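Local coordinates for protein alanine racemase, biosynthetic (Pseudomonas aeruginosa PAO1, PDB 6A2F) that is a pyridoxal-phosphate protein of the alanine racemase family, built from an N-terminal TIM-type barrel and a C-terminal domain rich in beta strands, at residues Arg139-His142 against Ala143-Ser147; Ala202-Met205 against Asp206-Pro210; His168-Thr171 against Glu172-Glu176; Leu131-Pro135 against Ala136-Ala140. One frame throughout, in Å; residues are numbered along the deposited sequence.

Contact 1. Residues Arg139-His142 against Ala143-Ser147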
# COMPACT_ATOMS: atom_id res chain seq x y z
N ARG A 139 -0.96 6.42 -38.03
CA ARG A 139 -0.82 7.19 -39.27
C ARG A 139 -2.17 7.80 -39.64
O ARG A 139 -2.25 8.98 -39.98
CB ARG A 139 -0.25 6.33 -40.40
CG ARG A 139 1.01 5.57 -40.02
CD ARG A 139 1.67 4.86 -41.20
NE ARG A 139 2.70 5.71 -41.78
CZ ARG A 139 4.00 5.58 -41.55
NH1 ARG A 139 4.46 4.64 -40.75
NH2 ARG A 139 4.84 6.42 -42.13
N ALA A 140 -3.23 6.99 -39.55
CA ALA A 140 -4.59 7.45 -39.82
C ALA A 140 -4.99 8.63 -38.92
O ALA A 140 -5.53 9.63 -39.41
CB ALA A 140 -5.58 6.31 -39.67
N TRP A 141 -4.71 8.50 -37.62
CA TRP A 141 -5.02 9.56 -36.67
C TRP A 141 -4.15 10.80 -36.87
O TRP A 141 -4.61 11.92 -36.64
CB TRP A 141 -4.97 9.05 -35.23
CG TRP A 141 -6.23 8.35 -34.86
CD1 TRP A 141 -6.48 7.01 -34.94
CD2 TRP A 141 -7.44 8.95 -34.39
NE1 TRP A 141 -7.76 6.74 -34.54
CE2 TRP A 141 -8.37 7.92 -34.20
CE3 TRP A 141 -7.82 10.27 -34.11
CZ2 TRP A 141 -9.67 8.15 -33.73
CZ3 TRP A 141 -9.11 10.51 -33.64
CH2 TRP A 141 -10.02 9.45 -33.46
N HIS A 142 -2.91 10.60 -37.30
CA HIS A 142 -2.04 11.72 -37.65
C HIS A 142 -2.67 12.54 -38.79
O HIS A 142 -2.74 13.76 -38.70
CB HIS A 142 -0.63 11.27 -38.03
CG HIS A 142 0.30 12.40 -38.33
ND1 HIS A 142 0.39 12.98 -39.57
CD2 HIS A 142 1.17 13.08 -37.53
CE1 HIS A 142 1.28 13.96 -39.54
NE2 HIS A 142 1.76 14.04 -38.31
N ALA A 143 -3.12 11.84 -39.83
CA ALA A 143 -3.80 12.46 -40.98
C ALA A 143 -5.04 13.27 -40.57
O ALA A 143 -5.31 14.33 -41.14
CB ALA A 143 -4.18 11.40 -42.01
N ARG A 144 -5.78 12.78 -39.58
CA ARG A 144 -6.96 13.48 -39.10
C ARG A 144 -6.60 14.71 -38.28
O ARG A 144 -7.25 15.75 -38.39
CB ARG A 144 -7.85 12.53 -38.27
CG ARG A 144 -9.34 12.90 -38.26
CD ARG A 144 -10.22 11.75 -37.76
NE ARG A 144 -9.63 10.44 -38.05
CZ ARG A 144 -10.19 9.26 -37.77
NH1 ARG A 144 -11.38 9.19 -37.18
NH2 ARG A 144 -9.54 8.14 -38.08
N LEU A 145 -5.54 14.60 -37.48
CA LEU A 145 -5.26 15.58 -36.42
C LEU A 145 -4.23 16.66 -36.74
O LEU A 145 -4.20 17.67 -36.04
CB LEU A 145 -4.88 14.86 -35.11
CG LEU A 145 -5.99 14.06 -34.42
CD1 LEU A 145 -5.41 13.20 -33.30
CD2 LEU A 145 -7.08 14.98 -33.88
N ARG A 146 -3.41 16.45 -37.76
CA ARG A 146 -2.28 17.35 -38.04
C ARG A 146 -2.66 18.82 -38.23
O ARG A 146 -1.92 19.71 -37.79
CB ARG A 146 -1.43 16.84 -39.22
CG ARG A 146 -0.25 17.73 -39.62
CD ARG A 146 0.87 17.78 -38.58
NE ARG A 146 0.67 18.82 -37.57
CZ ARG A 146 1.53 19.10 -36.59
NH1 ARG A 146 2.67 18.42 -36.47
NH2 ARG A 146 1.26 20.07 -35.72
N SER A 147 -3.79 19.09 -38.88
CA SER A 147 -4.28 20.46 -39.05
C SER A 147 -5.65 20.69 -38.41
O SER A 147 -6.38 21.62 -38.78
CB SER A 147 -4.27 20.87 -40.54
OG SER A 147 -5.28 20.19 -41.27
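The guanidinium of Arg144 lies flat over one face of the Trp141 indole, three residues back along the same helix. The two planes differ by only 10°, and Arg144 CZ stands 4.1 Å from the centroid of the Trp141 six-membered ring, almost straight above it, which makes the pair both a stack and a cation-pi contact. NH1 of Arg144 is 4.0 Å from CH2 of Trp141, while NH2 faces CE2. The arginine gets there by running CG anti to the backbone N (chi1 -154°) and then bending at chi3. Leu145 comes to the same indole in another way: its CD1 sits at the ring edge, near the plane, 3.9 Å from Trp141 CE3.

His142 and Arg146 run side by side and point the same way. CB of Arg146 lies over a face of the imidazole and its CD comes within 3.9 Å of His142 NE2, yet the guanidinium is turned 87° from the ring plane. The polar ends look elsewhere: His142 NE2 and Arg146 NH1 both bond to the carbonyl O of Asp185, and Arg146 NH2 forms a salt bridge with Asp187.

Backbone bonds between residues four apart set this spacing, among them Ala143 N to Arg139 O at 3.0 Å and Arg146 N to His142 O at 2.9 Å. Within the beta-alpha-beta unit of strand 118-123, helix 135-145 and strand 151-157, Trp141 and Leu145 pack against helix 103-112 and Leu122 of the first strand, whereas His142 and Arg146 rest on Leu154 of the second.

Contact 2. Residues Ala202-Met205 against Asp206-Pro210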
# COMPACT_ATOMS: atom_id res chain seq x y z
N ALA A 202 19.53 6.50 -28.10
CA ALA A 202 18.67 6.53 -29.30
C ALA A 202 17.19 6.76 -28.99
O ALA A 202 16.42 7.16 -29.86
CB ALA A 202 18.84 5.25 -30.11
N ALA A 203 16.80 6.51 -27.74
CA ALA A 203 15.41 6.69 -27.31
C ALA A 203 15.15 8.08 -26.73
O ALA A 203 14.01 8.41 -26.41
CB ALA A 203 15.03 5.62 -26.30
N HIS A 204 16.21 8.88 -26.59
CA HIS A 204 16.12 10.19 -25.93
C HIS A 204 15.15 11.15 -26.61
O HIS A 204 14.42 11.87 -25.93
CB HIS A 204 17.50 10.84 -25.77
CG HIS A 204 18.37 10.17 -24.74
ND1 HIS A 204 19.70 10.51 -24.56
CD2 HIS A 204 18.11 9.18 -23.85
CE1 HIS A 204 20.21 9.77 -23.59
NE2 HIS A 204 19.26 8.95 -23.15
N MET A 205 15.15 11.16 -27.95
CA MET A 205 14.23 11.99 -28.74
C MET A 205 14.17 13.45 -28.25
O MET A 205 15.21 14.08 -28.11
CB MET A 205 12.84 11.34 -28.79
CG MET A 205 12.83 9.92 -29.36
SD MET A 205 13.29 9.88 -31.10
CE MET A 205 13.60 8.13 -31.33
N ASP A 206 12.97 13.98 -28.00
CA ASP A 206 12.83 15.40 -27.61
C ASP A 206 12.55 15.60 -26.12
O ASP A 206 13.09 16.53 -25.51
CB ASP A 206 11.74 16.08 -28.43
CG ASP A 206 11.99 16.00 -29.92
OD1 ASP A 206 13.08 16.40 -30.38
OD2 ASP A 206 11.08 15.53 -30.64
N TRP A 207 11.71 14.74 -25.55
CA TRP A 207 11.34 14.82 -24.13
C TRP A 207 11.60 13.49 -23.42
O TRP A 207 11.01 12.47 -23.76
CB TRP A 207 9.88 15.25 -23.96
CG TRP A 207 9.63 16.71 -24.20
CD1 TRP A 207 9.54 17.34 -25.40
CD2 TRP A 207 9.41 17.72 -23.20
NE1 TRP A 207 9.30 18.68 -25.23
CE2 TRP A 207 9.22 18.95 -23.89
CE3 TRP A 207 9.38 17.72 -21.80
CZ2 TRP A 207 8.99 20.16 -23.22
CZ3 TRP A 207 9.15 18.93 -21.14
CH2 TRP A 207 8.96 20.13 -21.86
N LEU A 208 12.50 13.53 -22.45
CA LEU A 208 12.74 12.40 -21.56
C LEU A 208 11.59 12.29 -20.56
O LEU A 208 10.93 13.28 -20.26
CB LEU A 208 14.06 12.58 -20.81
CG LEU A 208 15.32 12.96 -21.60
CD1 LEU A 208 16.45 13.29 -20.64
CD2 LEU A 208 15.73 11.86 -22.58
N ARG A 209 11.34 11.08 -20.05
CA ARG A 209 10.30 10.89 -19.04
C ARG A 209 10.84 10.14 -17.83
O ARG A 209 10.40 9.01 -17.57
CB ARG A 209 9.08 10.16 -19.61
CG ARG A 209 8.53 10.72 -20.91
CD ARG A 209 7.18 10.13 -21.24
NE ARG A 209 7.18 8.67 -21.26
CZ ARG A 209 7.48 7.92 -22.32
NH1 ARG A 209 7.84 8.48 -23.48
NH2 ARG A 209 7.44 6.60 -22.23
N PRO A 210 11.79 10.74 -17.09
CA PRO A 210 12.28 10.06 -15.90
C PRO A 210 11.28 10.09 -14.74
O PRO A 210 10.73 11.15 -14.41
CB PRO A 210 13.55 10.84 -15.54
CG PRO A 210 13.35 12.19 -16.13
CD PRO A 210 12.56 11.97 -17.38
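The imidazole of His204 is met obliquely by a single methyl group, CD2 of Leu208, which stands 3.8 Å from CG of His204 and equally near its CB and CD2. The far end of the ring is held by another partner, NE2 being bonded to the carbonyl O of Val197. The carboxylate of Asp206 folds back beside the preceding peptide, with Asp206 OD1 3.8 Å from Met205 C; its second oxygen, OD2, accepts from Arg189 N. The Trp207 indole meets the Phe30 ring, planes at about 35°, and lies on Gln28 and Gln188.

The same Leu208 methyl also leans on the backbone, 3.6 Å from His204 O, because Leu208 CG stands anti to the carbonyl carbon (chi1 -49°). Residues four apart come this close through a sharp change of direction at Met205, whose phi is positive at 48°. The His204 O to Trp207 N separation of 4.0 Å shows that the chain closes no ordinary hydrogen-bonded turn here, so side-chain packing carries the contact.

Strand 207-208 follows, paired through backbone bonds with Gln28 and Phe30 of strand 28-32; Arg189 of strand 189-190 bonds Asp206 and Trp207, so this strand bridges the barrel's two parallel sheets. Arg209 just after it bonds through NE to N1 of the modified Lys34. Leu208 packs on Val197 of helix 194-199, and Met205 on Phe178 and Leu179 of helix 169-179.

Contact 3. Residues His168-Thr171 against Glu172-Glu176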
# COMPACT_ATOMS: atom_id res chain seq x y z
N HIS A 168 17.50 -6.59 -24.28
CA HIS A 168 16.34 -7.41 -24.60
C HIS A 168 15.96 -7.21 -26.07
O HIS A 168 15.99 -6.08 -26.57
CB HIS A 168 15.17 -7.07 -23.68
CG HIS A 168 14.09 -8.11 -23.66
ND1 HIS A 168 14.03 -9.09 -22.69
CD2 HIS A 168 13.03 -8.31 -24.47
CE1 HIS A 168 12.98 -9.86 -22.92
NE2 HIS A 168 12.36 -9.41 -23.99
N PRO A 169 15.63 -8.31 -26.78
CA PRO A 169 15.19 -8.26 -28.18
C PRO A 169 14.04 -7.29 -28.44
O PRO A 169 14.05 -6.58 -29.45
CB PRO A 169 14.75 -9.71 -28.47
CG PRO A 169 14.81 -10.45 -27.16
CD PRO A 169 15.81 -9.70 -26.33
N LEU A 170 13.06 -7.25 -27.53
CA LEU A 170 11.87 -6.40 -27.70
C LEU A 170 12.18 -4.90 -27.69
O LEU A 170 11.47 -4.12 -28.34
CB LEU A 170 10.81 -6.75 -26.63
CG LEU A 170 9.43 -6.08 -26.71
CD1 LEU A 170 8.68 -6.47 -27.98
CD2 LEU A 170 8.61 -6.43 -25.48
N THR A 171 13.22 -4.51 -26.96
CA THR A 171 13.69 -3.13 -26.91
C THR A 171 14.06 -2.61 -28.30
O THR A 171 13.72 -1.48 -28.65
CB THR A 171 14.89 -2.97 -25.94
OG1 THR A 171 14.50 -3.40 -24.63
CG2 THR A 171 15.37 -1.53 -25.87
N GLU A 172 14.76 -3.44 -29.08
CA GLU A 172 15.12 -3.09 -30.46
C GLU A 172 13.88 -3.02 -31.35
O GLU A 172 13.74 -2.08 -32.14
CB GLU A 172 16.17 -4.07 -31.02
CG GLU A 172 16.74 -3.70 -32.40
CD GLU A 172 17.42 -2.34 -32.44
OE1 GLU A 172 17.27 -1.63 -33.47
OE2 GLU A 172 18.09 -1.95 -31.46
N GLN A 173 12.99 -4.00 -31.20
CA GLN A 173 11.72 -4.02 -31.92
C GLN A 173 10.91 -2.75 -31.67
O GLN A 173 10.34 -2.19 -32.61
CB GLN A 173 10.87 -5.22 -31.50
CG GLN A 173 11.23 -6.54 -32.16
CD GLN A 173 10.26 -7.64 -31.77
OE1 GLN A 173 9.04 -7.48 -31.88
NE2 GLN A 173 10.79 -8.77 -31.32
N GLN A 174 10.85 -2.33 -30.41
CA GLN A 174 10.05 -1.17 -30.00
C GLN A 174 10.63 0.12 -30.57
O GLN A 174 9.90 1.02 -30.98
CB GLN A 174 9.94 -1.08 -28.48
CG GLN A 174 8.99 -2.10 -27.87
CD GLN A 174 8.71 -1.84 -26.41
OE1 GLN A 174 9.41 -2.33 -25.53
NE2 GLN A 174 7.66 -1.07 -26.14
N LEU A 175 11.96 0.20 -30.59
CA LEU A 175 12.69 1.35 -31.10
C LEU A 175 12.51 1.48 -32.62
O LEU A 175 12.29 2.58 -33.13
CB LEU A 175 14.17 1.23 -30.71
CG LEU A 175 15.18 2.40 -30.70
CD1 LEU A 175 16.32 2.14 -31.68
CD2 LEU A 175 14.57 3.78 -30.91
N GLU A 176 12.58 0.34 -33.31
CA GLU A 176 12.37 0.29 -34.76
C GLU A 176 10.94 0.67 -35.14
O GLU A 176 10.74 1.36 -36.14
CB GLU A 176 12.73 -1.09 -35.32
CG GLU A 176 14.22 -1.29 -35.57
CD GLU A 176 14.59 -2.74 -35.82
OE1 GLU A 176 13.73 -3.53 -36.27
OE2 GLU A 176 15.77 -3.09 -35.58
O HOH W 1 11.66 -2.61 -24.09
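A water molecule joins Thr171 to Gln174 across one turn of helix. It donates to Gln174 OE1 at 2.7 Å and lies 3.0 Å from Thr171 OG1, which stands beside its own backbone N (chi1 -59°). The amide of Gln174 is gripped further by the loops next to the helix: OE1 also accepts from Ala161 N, and NE2 bonds to Ser126 OG and, weakly, to His159 O. With partners on both its oxygen and its nitrogen, the group has its rotation fixed.

Van der Waals contacts come mainly from Leu170. Its CG lies 3.9 Å from Gln174 OE1, the two side chains crossing at a slant, and its CD1 is 4.0 Å from Gln173 OE1, where the crossing is nearly at a right angle. CG and CD2 of Leu170 thus face Gln174, while CD1 faces Gln173.

Backbone bonds supply the frame. Gln174 N donates to Leu170 O at 2.8 Å and Leu175 N to Thr171 O at 3.1 Å. Pro169 O takes a nearly straight bond from Gln173 N (168°) and a weak one from Glu172 N, in the first turn of the helix.

Helix 169-179 connects strand 151-157 to strand 189-190 in a beta-alpha-beta unit. Gln174 and Thr171 touch Phe160 in the loop beyond the first strand, Leu175 packs on Leu191 just past the second, and Leu170 meets Ser251 of the second subunit.

Contact 4. Residues Leu131-Pro135 against Ala136-Ala140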
# COMPACT_ATOMS: atom_id res chain seq x y z
N LEU A 131 -1.67 -0.12 -23.91
CA LEU A 131 -2.18 1.15 -24.43
C LEU A 131 -1.51 1.51 -25.75
O LEU A 131 -0.38 1.11 -26.01
CB LEU A 131 -1.96 2.27 -23.42
CG LEU A 131 -2.64 2.17 -22.05
CD1 LEU A 131 -2.20 3.35 -21.21
CD2 LEU A 131 -4.16 2.14 -22.15
N GLY A 132 -2.22 2.27 -26.59
CA GLY A 132 -1.64 2.78 -27.84
C GLY A 132 -2.18 2.17 -29.13
O GLY A 132 -2.75 1.08 -29.11
N PHE A 133 -1.99 2.89 -30.23
CA PHE A 133 -2.38 2.44 -31.57
C PHE A 133 -1.31 1.54 -32.19
O PHE A 133 -0.14 1.61 -31.81
CB PHE A 133 -2.56 3.64 -32.51
CG PHE A 133 -3.66 4.59 -32.12
CD1 PHE A 133 -5.00 4.25 -32.32
CD2 PHE A 133 -3.35 5.84 -31.58
CE1 PHE A 133 -6.01 5.13 -31.97
CE2 PHE A 133 -4.36 6.73 -31.24
CZ PHE A 133 -5.69 6.37 -31.43
N ASP A 134 -1.71 0.70 -33.15
CA ASP A 134 -0.76 0.06 -34.07
C ASP A 134 -0.24 1.12 -35.07
O ASP A 134 -0.84 2.19 -35.19
CB ASP A 134 -1.36 -1.17 -34.77
CG ASP A 134 -2.61 -0.84 -35.60
OD1 ASP A 134 -2.59 0.09 -36.44
OD2 ASP A 134 -3.63 -1.55 -35.43
N PRO A 135 0.87 0.84 -35.77
CA PRO A 135 1.39 1.86 -36.70
C PRO A 135 0.37 2.39 -37.71
O PRO A 135 0.33 3.60 -37.95
CB PRO A 135 2.55 1.14 -37.39
CG PRO A 135 3.03 0.17 -36.37
CD PRO A 135 1.80 -0.30 -35.64
N ALA A 136 -0.46 1.51 -38.29
CA ALA A 136 -1.45 1.93 -39.30
C ALA A 136 -2.48 2.92 -38.74
O ALA A 136 -2.77 3.94 -39.36
CB ALA A 136 -2.13 0.73 -39.93
N ALA A 137 -3.03 2.61 -37.56
CA ALA A 137 -4.02 3.46 -36.91
C ALA A 137 -3.44 4.82 -36.53
O ALA A 137 -4.12 5.84 -36.65
CB ALA A 137 -4.62 2.75 -35.70
N LEU A 138 -2.19 4.83 -36.07
CA LEU A 138 -1.54 6.08 -35.69
C LEU A 138 -1.34 6.99 -36.89
O LEU A 138 -1.55 8.21 -36.79
CB LEU A 138 -0.21 5.83 -34.96
CG LEU A 138 0.25 7.00 -34.08
CD1 LEU A 138 0.88 6.49 -32.80
CD2 LEU A 138 1.19 7.95 -34.81
N ARG A 139 -0.96 6.42 -38.03
CA ARG A 139 -0.82 7.19 -39.27
C ARG A 139 -2.17 7.80 -39.64
O ARG A 139 -2.25 8.98 -39.98
CB ARG A 139 -0.25 6.33 -40.40
CG ARG A 139 1.01 5.57 -40.02
CD ARG A 139 1.67 4.86 -41.20
NE ARG A 139 2.70 5.71 -41.78
CZ ARG A 139 4.00 5.58 -41.55
NH1 ARG A 139 4.46 4.64 -40.75
NH2 ARG A 139 4.84 6.42 -42.13
N ALA A 140 -3.23 6.99 -39.55
CA ALA A 140 -4.59 7.45 -39.82
C ALA A 140 -4.99 8.63 -38.92
O ALA A 140 -5.53 9.63 -39.41
CB ALA A 140 -5.58 6.31 -39.67
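Asp134 caps the start of the helix by turning its carboxylate onto the amide of Ala137. From CB the side chain takes the crowded position between backbone N and carbonyl carbon (chi1 59°), which swings CG round toward the first helical turn, where it lies 4.1 Å from Ala137 CB. At the tip, OD1 accepts from Ala137 N at 2.8 Å, a bond that is close to straight (167°) and meets the oxygen nearly along its C-O axis. OD1 also rests 3.4 Å from Ala137 CB and 3.6 Å from Ala136 CB. The carbonyl O of Asp134 adds a second tie, accepting from Leu138 N at 3.1 Å, so this residue holds two successive amides of the helix.

Beside the cap, Phe133 packs its CD1 against Ala137 CB at 3.7 Å, and its CB lies 4.0 Å from Leu138 CB. The phenylalanine ring is stacked in turn on Trp141, one turn beyond Ala137 on the helix.

An aspartate N-cap followed by proline in the first turn is a classic helix start: the carboxylate serves an amide of the first turn, and its negative charge probably suits the positive end of the helix dipole.

Along the chain the order is contact 4, contact 1, contact 3, contact 2, all in the TIM-type N-terminal domain. Contacts 4 and 1 share Arg139 and Ala140, touch each other and together span helix 135-145, their centres about 10 Å apart, so the capped start and the far end of one helix form a continuous unit. Contact 3, on helix 169-179, has its centre about 17 Å from that of contact 4, and both reach the second subunit. Contact 2 lies about 15 Å from contact 3, centre to centre, and touches it where Ala202 meets Leu175. The set thus runs from the outer helices of the barrel to strand 207-208, whose following residue, Arg209, bonds to the modified Lys34.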